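Phosphoribosylaminoimidazole-succinocarboxamide synthase (Saccharomyces cerevisiae, PDB 2CNV) catalyses the ATP-dependent joining of 4-carboxy-5-aminoimidazole ribotide (CAIR) to L-aspartate, giving SAICAR in the de novo purine biosynthesis pathway. Local coordinates at residues R122-G127 with I212-K217. Numbering follows the deposited sequence.
Sequences RGYITG and IIADTK. With SSS (N-{[5-amino-1-(5-O-phosphono-beta-D-arabinofuranosyl)-1H-imidazol-4-yl]carbonyl}-L-aspartic acid), chain D.
Arg-122 and Asp-215, neighbours on adjacent antiparallel strands, help to hold the sugar-phosphate end of the SAICAR-like ligand SSS. Their side chains run side by side toward the ligand, CG of Arg-122 lying 4.1 Å from CB of Asp-215. The Arg-122 chain is extended from CG to NE and brings NH1 to phosphate oxygen O3A of SSS in a hydrogen bond of 2.8 Å, nearly straight (169°), at the guanidinium edge. In Asp-215, CG sits between the backbone N and the carbonyl carbon (chi1 54°), which brings the carboxylate up to the sugar, where OD1 accepts from O2' of SSS at 3.0 Å and, more weakly, from O3'. OD2 forms a salt bridge with Arg-242, not with Arg-122, whose guanidinium plane stands 87° to the carboxylate. A water bridges these two instead, accepting from Arg-122 NH1 and donating to Asp-215 OD2 at 2.6 Å and to the Tyr-124 carbonyl. Arg-122 and Asp-215 form a non-hydrogen-bonded pair of the mixed sheet, where strand 113-122 ends against strand 211-223. The chain then turns a corner at Gly-123, and Ala-214 O accepts both Gly-123 N (2.9 Å) and Tyr-124 N (3.2 Å). A methionine in place of Arg-122 would probably leave phosphate oxygen O3A without this charged donor and the bridging water without one of its anchors. Beyond the corner, the Tyr-124 ring takes Ile-212 CG2 of strand 211-223 over one face, offset toward the rim, in a CH-pi contact 3.9 Å from the centroid, while Thr-126 CG2 packs 3.5 Å from Asp-215 OD2.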
loop_
_atom_site.group_PDB
_atom_site.type_symbol
_atom_site.label_atom_id
_atom_site.label_comp_id
_atom_site.label_asym_id
_atom_site.label_seq_id
_atom_site.Cartn_x
_atom_site.Cartn_y
_atom_site.Cartn_z
ATOM N N ARG A 122 8.475 3.404 -9.909
ATOM C CA ARG A 122 8.789 4.784 -9.532
ATOM C C ARG A 122 8.541 5.679 -10.733
ATOM O O ARG A 122 9.109 5.447 -11.794
ATOM C CB ARG A 122 10.257 4.904 -9.124
ATOM C CG ARG A 122 10.712 3.923 -8.037
ATOM C CD ARG A 122 12.183 4.158 -7.720
ATOM N NE ARG A 122 12.692 3.151 -6.790
ATOM C CZ ARG A 122 12.755 3.312 -5.472
ATOM N NH1 ARG A 122 12.354 4.445 -4.913
ATOM N NH2 ARG A 122 13.228 2.334 -4.713
ATOM N N GLY A 123 7.683 6.681 -10.578
ATOM C CA GLY A 123 7.487 7.671 -11.644
ATOM C C GLY A 123 8.375 8.878 -11.441
ATOM O O GLY A 123 8.622 9.633 -12.369
ATOM N N TYR A 124 8.850 9.050 -10.208
ATOM C CA TYR A 124 9.621 10.215 -9.797
ATOM C C TYR A 124 10.811 9.748 -8.964
ATOM O O TYR A 124 10.716 8.745 -8.250
ATOM C CB TYR A 124 8.748 11.170 -8.954
ATOM C CG TYR A 124 7.535 11.732 -9.677
ATOM C CD1 TYR A 124 6.422 10.925 -9.963
ATOM C CD2 TYR A 124 7.495 13.072 -10.079
ATOM C CE1 TYR A 124 5.319 11.427 -10.640
ATOM C CE2 TYR A 124 6.390 13.585 -10.760
ATOM C CZ TYR A 124 5.307 12.758 -11.032
ATOM O OH TYR A 124 4.205 13.256 -11.698
ATOM N N ILE A 125 11.926 10.466 -9.039
ATOM C CA ILE A 125 13.116 10.051 -8.287
ATOM C C ILE A 125 13.078 10.615 -6.864
ATOM O O ILE A 125 13.153 11.824 -6.658
ATOM C CB ILE A 125 14.454 10.376 -9.031
ATOM C CG1 ILE A 125 15.641 9.644 -8.373
ATOM C CG2 ILE A 125 14.688 11.898 -9.125
ATOM C CD1 ILE A 125 16.892 9.589 -9.243
ATOM N N THR A 126 12.939 9.722 -5.893
ATOM C CA THR A 126 12.865 10.101 -4.478
ATOM C C THR A 126 13.312 8.901 -3.622
ATOM O O THR A 126 13.763 7.897 -4.173
ATOM C CB THR A 126 11.435 10.614 -4.109
ATOM O OG1 THR A 126 11.437 11.193 -2.800
ATOM C CG2 THR A 126 10.387 9.495 -4.193
ATOM N N GLY A 127 13.218 9.011 -2.296
ATOM C CA GLY A 127 13.527 7.881 -1.404
ATOM C C GLY A 127 14.884 7.254 -1.674
ATOM O O GLY A 127 15.860 7.956 -1.905
ATOM N N ILE A 212 -0.061 13.591 -6.484
ATOM C CA ILE A 212 0.992 12.908 -7.217
ATOM C C ILE A 212 1.372 11.636 -6.460
ATOM O O ILE A 212 1.797 11.702 -5.315
ATOM C CB ILE A 212 2.233 13.805 -7.445
ATOM C CG1 ILE A 212 1.857 15.015 -8.321
ATOM C CG2 ILE A 212 3.364 12.980 -8.087
ATOM C CD1 ILE A 212 3.001 15.974 -8.606
ATOM N N ILE A 213 1.170 10.482 -7.094
ATOM C CA ILE A 213 1.684 9.219 -6.569
ATOM C C ILE A 213 3.091 9.013 -7.149
ATOM O O ILE A 213 3.259 8.590 -8.301
ATOM C CB ILE A 213 0.728 8.046 -6.888
ATOM C CG1 ILE A 213 -0.689 8.392 -6.397
ATOM C CG2 ILE A 213 1.245 6.712 -6.286
ATOM C CD1 ILE A 213 -1.748 7.304 -6.643
ATOM N N ALA A 214 4.095 9.339 -6.339
ATOM C CA ALA A 214 5.502 9.370 -6.776
ATOM C C ALA A 214 6.034 7.980 -7.132
ATOM O O ALA A 214 6.850 7.823 -8.049
ATOM C CB ALA A 214 6.361 9.992 -5.689
ATOM N N ASP A 215 5.573 6.985 -6.377
ATOM C CA ASP A 215 5.955 5.599 -6.570
ATOM C C ASP A 215 4.979 4.722 -5.791
ATOM O O ASP A 215 4.160 5.237 -5.015
ATOM C CB ASP A 215 7.417 5.358 -6.136
ATOM C CG ASP A 215 7.695 5.823 -4.713
ATOM O OD1 ASP A 215 6.846 5.590 -3.832
ATOM O OD2 ASP A 215 8.769 6.408 -4.468
ATOM N N THR A 216 5.045 3.414 -6.010
ATOM C CA THR A 216 4.140 2.484 -5.351
ATOM C C THR A 216 4.751 1.099 -5.318
ATOM O O THR A 216 5.565 0.742 -6.175
ATOM C CB THR A 216 2.746 2.422 -6.062
ATOM O OG1 THR A 216 1.782 1.790 -5.206
ATOM C CG2 THR A 216 2.821 1.666 -7.377
ATOM N N LYS A 217 4.343 0.315 -4.330
ATOM C CA LYS A 217 4.762 -1.069 -4.210
ATOM C C LYS A 217 3.558 -1.972 -4.451
ATOM O O LYS A 217 2.609 -1.953 -3.686
ATOM C CB LYS A 217 5.363 -1.303 -2.821
ATOM C CG LYS A 217 5.900 -2.704 -2.563
ATOM C CD LYS A 217 6.818 -2.724 -1.338
ATOM C CE LYS A 217 6.035 -2.640 -0.033
ATOM N NZ LYS A 217 6.911 -2.346 1.143
HETATM P PA SSS D . 12.110 3.543 -0.993
HETATM O O1A SSS D . 12.064 4.130 0.388
HETATM O O2A SSS D . 13.042 2.362 -1.115
HETATM O O3A SSS D . 12.225 4.555 -2.095
HETATM O "O5'" SSS D . 10.653 2.910 -1.208
HETATM C "C5'" SSS D . 10.374 1.961 -2.235
HETATM C "C4'" SSS D . 8.882 1.662 -2.237
HETATM O "O4'" SSS D . 8.485 1.362 -0.901
HETATM C "C1'" SSS D . 7.174 1.879 -0.668
HETATM N N9 SSS D . 6.947 2.217 0.764
HETATM C C4 SSS D . 7.781 2.672 1.701
HETATM O O6 SSS D . 8.955 3.165 4.383
HETATM N N3 SSS D . 9.098 2.983 1.488
HETATM C C6 SSS D . 7.757 3.312 4.177
HETATM N N6 SSS D . 6.931 3.895 5.050
HETATM C C61 SSS D . 7.368 4.435 6.333
HETATM C C62 SSS D . 7.386 3.390 7.417
HETATM C C63 SSS D . 6.345 5.523 6.656
HETATM C C64 SSS D . 6.965 6.891 6.476
HETATM O O65 SSS D . 7.544 3.764 8.592
HETATM O O66 SSS D . 7.249 2.182 7.126
HETATM O O67 SSS D . 6.623 7.566 5.481
HETATM O O68 SSS D . 7.793 7.308 7.324
HETATM C C5 SSS D . 7.140 2.812 2.917
HETATM N N7 SSS D . 5.872 2.406 2.696
HETATM C C8 SSS D . 5.772 2.042 1.391
HETATM C "C2'" SSS D . 6.937 3.005 -1.670
HETATM O "O2'" SSS D . 6.972 4.329 -1.148
HETATM C "C3'" SSS D . 8.043 2.853 -2.681
HETATM O "O3'" SSS D . 7.362 2.613 -3.905
HETATM O O HOH W 1 10.784 6.751 -6.090
#